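Local coordinates for 2'-deoxycytidine 5'-triphosphate deaminase (Agrobacterium tumefaciens, PDB 2R9Q), which probably deaminates dCTP to dUTP by hydrolysis, releasing ammonia, at residues Phe260-Ser265 against Val314-Ser319; Thr64-Lys69 against Arg124-Asn129. All blocks are in the same frame, centred on the assembly; numbering follows the deposited sequence.

Contact 1 of 2, residues Phe260-Ser265 against Val314-Ser319; sequences FYILVS and VLEVRS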
ATOM      1  N   PHE B 260       6.170   8.813  -7.405  1.00 64.14           N
ATOM      2  CA  PHE B 260       7.336   9.663  -7.628  1.00 63.42           C
ATOM      3  C   PHE B 260       7.186  10.419  -8.919  1.00 61.82           C
ATOM      4  O   PHE B 260       6.572   9.946  -9.854  1.00 60.45           O
ATOM      5  CB  PHE B 260       8.645   8.860  -7.463  1.00 64.58           C
ATOM      6  CG  PHE B 260       9.317   8.464  -8.716  1.00 63.34           C
ATOM      7  CD1 PHE B 260      10.482   9.103  -9.101  1.00 64.05           C
ATOM      8  CD2 PHE B 260       8.834   7.409  -9.469  1.00 65.18           C
ATOM      9  CE1 PHE B 260      11.121   8.757 -10.239  1.00 64.89           C
ATOM     10  CE2 PHE B 260       9.472   7.023 -10.620  1.00 65.67           C
ATOM     11  CZ  PHE B 260      10.626   7.691 -11.018  1.00 65.65           C
ATOM     12  N   TYR B 261       7.690  11.637  -8.901  1.00 61.17           N
ATOM     13  CA  TYR B 261       7.461  12.625  -9.917  1.00 61.49           C
ATOM     14  C   TYR B 261       8.804  13.122 -10.459  1.00 60.34           C
ATOM     15  O   TYR B 261       9.703  13.443  -9.701  1.00 59.32           O
ATOM     16  CB  TYR B 261       6.637  13.804  -9.362  1.00 63.09           C
ATOM     17  CG  TYR B 261       5.248  13.449  -8.861  1.00 64.17           C
ATOM     18  CD1 TYR B 261       4.143  13.568  -9.693  1.00 66.57           C
ATOM     19  CD2 TYR B 261       5.050  12.968  -7.592  1.00 64.77           C
ATOM     20  CE1 TYR B 261       2.883  13.217  -9.270  1.00 66.80           C
ATOM     21  CE2 TYR B 261       3.796  12.620  -7.156  1.00 68.12           C
ATOM     22  CZ  TYR B 261       2.682  12.748  -7.998  1.00 67.77           C
ATOM     23  OH  TYR B 261       1.368  12.409  -7.541  1.00 65.49           O
ATOM     24  N   ILE B 262       8.937  13.186 -11.779  1.00 59.67           N
ATOM     25  CA  ILE B 262      10.103  13.812 -12.407  1.00 59.05           C
ATOM     26  C   ILE B 262       9.632  15.160 -12.918  1.00 58.67           C
ATOM     27  O   ILE B 262       8.777  15.252 -13.794  1.00 57.39           O
ATOM     28  CB  ILE B 262      10.720  12.975 -13.577  1.00 59.21           C
ATOM     29  CG1 ILE B 262      11.233  11.631 -13.074  1.00 57.66           C
ATOM     30  CG2 ILE B 262      11.846  13.732 -14.243  1.00 54.73           C
ATOM     31  CD1 ILE B 262      11.467  10.625 -14.196  1.00 59.92           C
ATOM     32  N   LEU B 263      10.221  16.200 -12.345  1.00 58.46           N
ATOM     33  CA  LEU B 263       9.811  17.559 -12.568  1.00 58.61           C
ATOM     34  C   LEU B 263      11.008  18.442 -12.893  1.00 59.08           C
ATOM     35  O   LEU B 263      12.168  18.018 -12.799  1.00 58.58           O
ATOM     36  CB  LEU B 263       9.045  18.077 -11.340  1.00 58.47           C
ATOM     37  CG  LEU B 263       7.740  17.369 -10.963  1.00 57.00           C
ATOM     38  CD1 LEU B 263       7.291  17.858  -9.606  1.00 54.82           C
ATOM     39  CD2 LEU B 263       6.665  17.576 -12.038  1.00 55.16           C
ATOM     40  N   VAL B 264      10.712  19.677 -13.296  1.00 60.01           N
ATOM     41  CA  VAL B 264      11.738  20.609 -13.763  1.00 60.49           C
ATOM     42  C   VAL B 264      11.749  21.973 -13.022  1.00 60.18           C
ATOM     43  O   VAL B 264      10.718  22.542 -12.690  1.00 58.61           O
ATOM     44  CB  VAL B 264      11.761  20.717 -15.367  1.00 60.75           C
ATOM     45  CG1 VAL B 264      10.422  20.431 -15.965  1.00 61.28           C
ATOM     46  CG2 VAL B 264      12.305  22.044 -15.838  1.00 60.75           C
ATOM     47  N   SER B 265      12.958  22.441 -12.743  1.00 61.10           N
ATOM     48  CA  SER B 265      13.203  23.769 -12.200  1.00 62.19           C
ATOM     49  C   SER B 265      12.821  24.913 -13.158  1.00 63.12           C
ATOM     50  O   SER B 265      12.966  24.793 -14.367  1.00 62.46           O
ATOM     51  CB  SER B 265      14.679  23.905 -11.784  1.00 62.48           C
ATOM     52  OG  SER B 265      15.553  24.107 -12.876  1.00 60.44           O
ATOM     53  N   VAL B 314      16.459  18.926 -13.651  1.00 64.44           N
ATOM     54  CA  VAL B 314      15.383  17.950 -13.562  1.00 64.66           C
ATOM     55  C   VAL B 314      15.407  17.416 -12.144  1.00 64.31           C
ATOM     56  O   VAL B 314      16.444  17.047 -11.671  1.00 63.81           O
ATOM     57  CB  VAL B 314      15.580  16.806 -14.532  1.00 64.86           C
ATOM     58  CG1 VAL B 314      14.424  15.824 -14.443  1.00 63.62           C
ATOM     59  CG2 VAL B 314      15.789  17.342 -15.922  1.00 65.40           C
ATOM     60  N   LEU B 315      14.257  17.421 -11.477  1.00 64.51           N
ATOM     61  CA  LEU B 315      14.150  17.147 -10.040  1.00 64.62           C
ATOM     62  C   LEU B 315      13.221  15.962  -9.786  1.00 63.34           C
ATOM     63  O   LEU B 315      12.162  15.860 -10.389  1.00 61.72           O
ATOM     64  CB  LEU B 315      13.575  18.382  -9.309  1.00 64.86           C
ATOM     65  CG  LEU B 315      14.294  19.731  -9.502  1.00 65.29           C
ATOM     66  CD1 LEU B 315      13.309  20.918  -9.383  1.00 64.13           C
ATOM     67  CD2 LEU B 315      15.496  19.909  -8.564  1.00 62.00           C
ATOM     68  N   GLU B 316      13.619  15.067  -8.890  1.00 62.99           N
ATOM     69  CA  GLU B 316      12.702  14.048  -8.403  1.00 63.14           C
ATOM     70  C   GLU B 316      12.108  14.522  -7.073  1.00 62.71           C
ATOM     71  O   GLU B 316      12.807  14.681  -6.093  1.00 61.07           O
ATOM     72  CB  GLU B 316      13.343  12.649  -8.294  1.00 63.43           C
ATOM     73  CG  GLU B 316      13.828  12.044  -9.630  1.00 64.65           C
ATOM     74  CD  GLU B 316      15.178  12.582 -10.038  1.00 65.68           C
ATOM     75  OE1 GLU B 316      16.073  12.616  -9.171  1.00 67.13           O
ATOM     76  OE2 GLU B 316      15.339  13.002 -11.204  1.00 63.82           O
ATOM     77  N   VAL B 317      10.806  14.740  -7.075  1.00 63.10           N
ATOM     78  CA  VAL B 317      10.085  15.244  -5.929  1.00 64.60           C
ATOM     79  C   VAL B 317       9.101  14.183  -5.443  1.00 64.98           C
ATOM     80  O   VAL B 317       8.405  13.530  -6.233  1.00 64.33           O
ATOM     81  CB  VAL B 317       9.346  16.569  -6.297  1.00 65.18           C
ATOM     82  CG1 VAL B 317       8.482  17.062  -5.180  1.00 64.67           C
ATOM     83  CG2 VAL B 317      10.322  17.612  -6.786  1.00 63.39           C
ATOM     84  N   ARG B 318       9.114  13.989  -4.136  1.00 66.22           N
ATOM     85  CA  ARG B 318       8.184  13.137  -3.435  1.00 67.94           C
ATOM     86  C   ARG B 318       7.629  13.885  -2.221  1.00 67.54           C
ATOM     87  O   ARG B 318       8.333  14.635  -1.552  1.00 65.82           O
ATOM     88  CB  ARG B 318       8.874  11.875  -2.930  1.00 68.16           C
ATOM     89  CG  ARG B 318       9.244  10.820  -3.954  1.00 69.78           C
ATOM     90  CD  ARG B 318       9.991   9.669  -3.198  1.00 71.11           C
ATOM     91  NE  ARG B 318       9.836   8.333  -3.777  1.00 72.98           N
ATOM     92  CZ  ARG B 318       8.760   7.545  -3.643  1.00 72.70           C
ATOM     93  NH1 ARG B 318       8.764   6.354  -4.217  1.00 72.83           N
ATOM     94  NH2 ARG B 318       7.680   7.941  -2.963  1.00 72.65           N
ATOM     95  N   SER B 319       6.345  13.674  -1.958  1.00 68.26           N
ATOM     96  CA  SER B 319       5.737  14.143  -0.728  1.00 68.31           C
ATOM     97  C   SER B 319       5.891  13.068   0.334  1.00 69.38           C
ATOM     98  O   SER B 319       5.935  11.858   0.045  1.00 67.84           O
ATOM     99  CB  SER B 319       4.259  14.485  -0.907  1.00 67.49           C
ATOM    100  OG  SER B 319       3.538  13.313  -1.071  1.00 64.40           O
TER
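Leu263 and Leu315 face each other as a hydrogen-bonded antiparallel pair. Leu263 N reaches Leu315 O at 2.8 Å; the return bond, Leu315 N to Leu263 O, is modelled too short to be trusted in detail. Tyr261 and Val317 form the next such pair, where Val317 N meets Tyr261 O at 3.1 Å and the reverse bond is weak. On this face the Leu263 and Val317 side chains cross at about a right angle, with CD1 of Leu263 4.1 Å from Val317 CB. On the other face, Ile262 CG2 presses on Val314 CG1 at 3.3 Å, tighter than usual.

Just past the last bridged pair, Arg318 lies beside Phe260. Beyond CB, its CG comes 4.1 Å from Phe260 CB; the chain extends through CD (chi2 177°) to NE (chi3 150°), 3.9 Å from that CB. CZ and NH1 stay about as close, Phe260 CB lying over one guanidinium face toward its rim, and NH1 also salt-bridges Asp120.

Both are interior strands of a five-stranded antiparallel sheet in the C-terminal, dUTPase-related half, 261-269 flanked by 216-221 and 311-319 by 289-292. Strand 252-255 covers Tyr261, Leu263 and Val317.

Contact 2 of 2, residues Thr64-Lys69 against Arg124-Asn129; sequences TRVIDK and RVMTDN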
ATOM      1  N   THR B  64      33.850  -1.779  12.977  1.00 74.49           N
ATOM      2  CA  THR B  64      33.138  -2.891  12.348  1.00 74.53           C
ATOM      3  C   THR B  64      33.334  -2.889  10.835  1.00 74.36           C
ATOM      4  O   THR B  64      33.009  -1.909  10.173  1.00 73.95           O
ATOM      5  CB  THR B  64      31.609  -2.859  12.609  1.00 74.68           C
ATOM      6  OG1 THR B  64      31.335  -2.685  14.008  1.00 73.89           O
ATOM      7  CG2 THR B  64      30.955  -4.152  12.089  1.00 73.53           C
ATOM      8  N   ARG B  65      33.874  -3.989  10.308  1.00 74.11           N
ATOM      9  CA  ARG B  65      33.938  -4.226   8.864  1.00 74.51           C
ATOM     10  C   ARG B  65      32.550  -4.547   8.319  1.00 73.29           C
ATOM     11  O   ARG B  65      31.776  -5.245   8.954  1.00 71.29           O
ATOM     12  CB  ARG B  65      34.896  -5.366   8.520  1.00 74.31           C
ATOM     13  CG  ARG B  65      36.345  -5.142   8.975  1.00 75.57           C
ATOM     14  CD  ARG B  65      37.298  -6.167   8.375  1.00 76.08           C
ATOM     15  NE  ARG B  65      36.845  -7.548   8.585  1.00 77.56           N
ATOM     16  CZ  ARG B  65      37.105  -8.585   7.779  1.00 76.77           C
ATOM     17  NH1 ARG B  65      37.828  -8.437   6.663  1.00 77.54           N
ATOM     18  NH2 ARG B  65      36.622  -9.786   8.085  1.00 75.26           N
ATOM     19  N   VAL B  66      32.244  -4.018   7.137  1.00 72.97           N
ATOM     20  CA  VAL B  66      30.958  -4.288   6.499  1.00 72.66           C
ATOM     21  C   VAL B  66      30.748  -5.802   6.319  1.00 73.47           C
ATOM     22  O   VAL B  66      29.645  -6.308   6.556  1.00 70.90           O
ATOM     23  CB  VAL B  66      30.798  -3.531   5.145  1.00 72.24           C
ATOM     24  CG1 VAL B  66      29.547  -3.993   4.436  1.00 69.97           C
ATOM     25  CG2 VAL B  66      30.776  -2.021   5.365  1.00 68.79           C
ATOM     26  N   ILE B  67      31.828  -6.507   5.958  1.00 74.94           N
ATOM     27  CA  ILE B  67      31.781  -7.955   5.748  1.00 76.92           C
ATOM     28  C   ILE B  67      31.430  -8.754   7.017  1.00 78.52           C
ATOM     29  O   ILE B  67      30.807  -9.791   6.907  1.00 78.09           O
ATOM     30  CB  ILE B  67      33.078  -8.506   5.043  1.00 76.91           C
ATOM     31  CG1 ILE B  67      32.747  -9.770   4.232  1.00 77.60           C
ATOM     32  CG2 ILE B  67      34.234  -8.746   6.034  1.00 75.02           C
ATOM     33  CD1 ILE B  67      31.730  -9.555   3.096  1.00 77.39           C
ATOM     34  N   ASP B  68      31.797  -8.259   8.201  1.00 80.64           N
ATOM     35  CA  ASP B  68      31.399  -8.891   9.461  1.00 82.63           C
ATOM     36  C   ASP B  68      29.905  -8.816   9.729  1.00 84.10           C
ATOM     37  O   ASP B  68      29.260  -9.822  10.017  1.00 83.93           O
ATOM     38  CB  ASP B  68      32.146  -8.278  10.644  1.00 82.65           C
ATOM     39  CG  ASP B  68      33.641  -8.549  10.601  1.00 81.84           C
ATOM     40  OD1 ASP B  68      34.075  -9.485   9.896  1.00 80.41           O
ATOM     41  OD2 ASP B  68      34.374  -7.812  11.284  1.00 79.96           O
ATOM     42  N   LYS B  69      29.350  -7.622   9.649  1.00 86.25           N
ATOM     43  CA  LYS B  69      27.903  -7.456   9.806  1.00 88.07           C
ATOM     44  C   LYS B  69      27.099  -8.349   8.829  1.00 89.39           C
ATOM     45  O   LYS B  69      26.168  -9.043   9.236  1.00 89.31           O
ATOM     46  CB  LYS B  69      27.521  -5.979   9.685  1.00 87.82           C
ATOM     47  CG  LYS B  69      28.011  -5.151  10.850  1.00 87.83           C
ATOM     48  CD  LYS B  69      27.136  -5.321  12.116  1.00 87.17           C
ATOM     49  CE  LYS B  69      26.065  -4.233  12.263  1.00 86.91           C
ATOM     50  NZ  LYS B  69      26.399  -3.169  13.249  1.00 83.88           N
ATOM     51  N   ARG B 124      22.750   3.770  -1.063  1.00 54.22           N
ATOM     52  CA  ARG B 124      23.649   4.274  -0.032  1.00 55.05           C
ATOM     53  C   ARG B 124      25.012   3.602  -0.202  1.00 55.22           C
ATOM     54  O   ARG B 124      25.108   2.386  -0.215  1.00 53.56           O
ATOM     55  CB  ARG B 124      23.144   3.906   1.368  1.00 55.61           C
ATOM     56  CG  ARG B 124      21.823   4.475   1.743  1.00 56.60           C
ATOM     57  CD  ARG B 124      21.917   5.927   2.004  1.00 58.71           C
ATOM     58  NE  ARG B 124      20.682   6.437   2.598  1.00 58.63           N
ATOM     59  CZ  ARG B 124      19.693   6.989   1.909  1.00 62.11           C
ATOM     60  NH1 ARG B 124      19.746   7.098   0.582  1.00 64.60           N
ATOM     61  NH2 ARG B 124      18.628   7.425   2.550  1.00 64.40           N
ATOM     62  N   VAL B 125      26.065   4.398  -0.334  1.00 56.99           N
ATOM     63  CA  VAL B 125      27.427   3.896  -0.184  1.00 57.85           C
ATOM     64  C   VAL B 125      27.824   3.716   1.294  1.00 59.34           C
ATOM     65  O   VAL B 125      27.611   4.599   2.135  1.00 58.76           O
ATOM     66  CB  VAL B 125      28.436   4.750  -0.919  1.00 57.48           C
ATOM     67  CG1 VAL B 125      29.824   4.174  -0.772  1.00 55.30           C
ATOM     68  CG2 VAL B 125      28.069   4.818  -2.370  1.00 57.70           C
ATOM     69  N   MET B 126      28.350   2.539   1.616  1.00 61.49           N
ATOM     70  CA  MET B 126      28.909   2.316   2.945  1.00 64.10           C
ATOM     71  C   MET B 126      30.399   1.938   2.936  1.00 63.77           C
ATOM     72  O   MET B 126      30.917   1.341   1.991  1.00 63.12           O
ATOM     73  CB  MET B 126      28.055   1.362   3.810  1.00 63.63           C
ATOM     74  CG  MET B 126      27.565   0.111   3.150  1.00 65.27           C
ATOM     75  SD  MET B 126      26.418  -0.866   4.153  1.00 67.69           S
ATOM     76  CE  MET B 126      27.419  -1.415   5.495  1.00 64.57           C
ATOM     77  N   THR B 127      31.070   2.411   3.991  1.00 64.77           N
ATOM     78  CA  THR B 127      32.451   2.126   4.304  1.00 65.32           C
ATOM     79  C   THR B 127      32.528   1.234   5.551  1.00 65.58           C
ATOM     80  O   THR B 127      31.590   1.159   6.341  1.00 64.11           O
ATOM     81  CB  THR B 127      33.316   3.417   4.560  1.00 65.14           C
ATOM     82  OG1 THR B 127      32.745   4.225   5.598  1.00 67.39           O
ATOM     83  CG2 THR B 127      33.514   4.212   3.369  1.00 62.38           C
ATOM     84  N   ASP B 128      33.656   0.547   5.697  1.00 67.11           N
ATOM     85  CA  ASP B 128      34.033  -0.085   6.970  1.00 68.09           C
ATOM     86  C   ASP B 128      34.035   0.988   8.065  1.00 68.67           C
ATOM     87  O   ASP B 128      34.438   2.132   7.824  1.00 68.61           O
ATOM     88  CB  ASP B 128      35.426  -0.717   6.886  1.00 68.42           C
ATOM     89  CG  ASP B 128      35.468  -2.045   6.098  1.00 68.52           C
ATOM     90  OD1 ASP B 128      34.436  -2.566   5.603  1.00 65.08           O
ATOM     91  OD2 ASP B 128      36.590  -2.581   5.991  1.00 70.66           O
ATOM     92  N   ASN B 129      33.557   0.621   9.253  1.00 69.19           N
ATOM     93  CA  ASN B 129      33.531   1.507  10.419  1.00 69.53           C
ATOM     94  C   ASN B 129      32.578   2.688  10.300  1.00 69.77           C
ATOM     95  O   ASN B 129      32.669   3.614  11.084  1.00 69.07           O
ATOM     96  CB  ASN B 129      34.945   2.010  10.755  1.00 69.71           C
ATOM     97  CG  ASN B 129      35.970   0.891  10.763  1.00 69.38           C
ATOM     98  OD1 ASN B 129      35.730  -0.178  11.335  1.00 68.01           O
ATOM     99  ND2 ASN B 129      37.105   1.119  10.098  1.00 66.08           N
TER
HETATM  100  O   HOH W   1      34.193  -5.016   4.762  1.00 37.37           O
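Val66 meets Met126 and Asp128 at the start of helix 66-71. The tight part is apolar: the valine straddles the methionine methyl, with CE of Met126 3.4 Å from Val66 CG2, closer than normal packing, and 3.5 Å from CG1. A bend at chi3 (-66°) turns CE out of line with the rest of the methionine chain. Tyr145 of strand 143-150 touches both side chains, and Phe58 and Pro60 pack on Met126.

Beside this apolar patch the contact becomes polar. Val66 N donates an almost straight bond (168°) to Asp128 OD1 at 3.0 Å, reaching the carboxylate from above its plane. The same oxygen accepts from a water at 2.6 Å, which in turn accepts from Ile67 N, so Asp128 serves two amides of the first helical turn, one directly and one through water. Tyr140 OH is bonded to Asp128 N.

The outer side is looser. Arg65 lies alongside Asp128, pointing the same way, yet its NE stays 5.6 Å from Asp128 OD2. Its NH2 instead makes a salt bridge to Asp68 OD1 in the first turn, with Ile67 CG2 over the centre of one guanidinium face. Here the exposed Asn129 contributes its backbone N-H, bonded to Thr64 O at 2.7 Å.

First-turn helix amides commonly bond to a carboxylate; here it belongs not to the N-cap residue, Arg65, but to Asp128, joining the start of helix 66-71 to the end of strand 121-127 within the N-terminal, dUTPase-related half.

Overall arrangement
Contact 1 belongs to the C-terminal half of the protein and contact 2 to the N-terminal half; their centres lie 31 Å apart on opposite sides of the chain's centre, and they share no secondary-structure element. Contact 1 is buried and joins neighbouring strands of one sheet, so main-chain bonds in regular register carry it, with mostly apolar side chains, though Glu316 shares the face of Ile262 and Val314. Contact 2 is only partly buried and joins a helix start to a strand end and its loop; a small apolar core is supplemented by a carboxylate, a water and one backbone bond. Both approach the second subunit: Lys69, in segment 64-69 but not touching 124-129, salt-bridges its Glu327, whereas Arg318 has a long, weak ion pair with its Glu321.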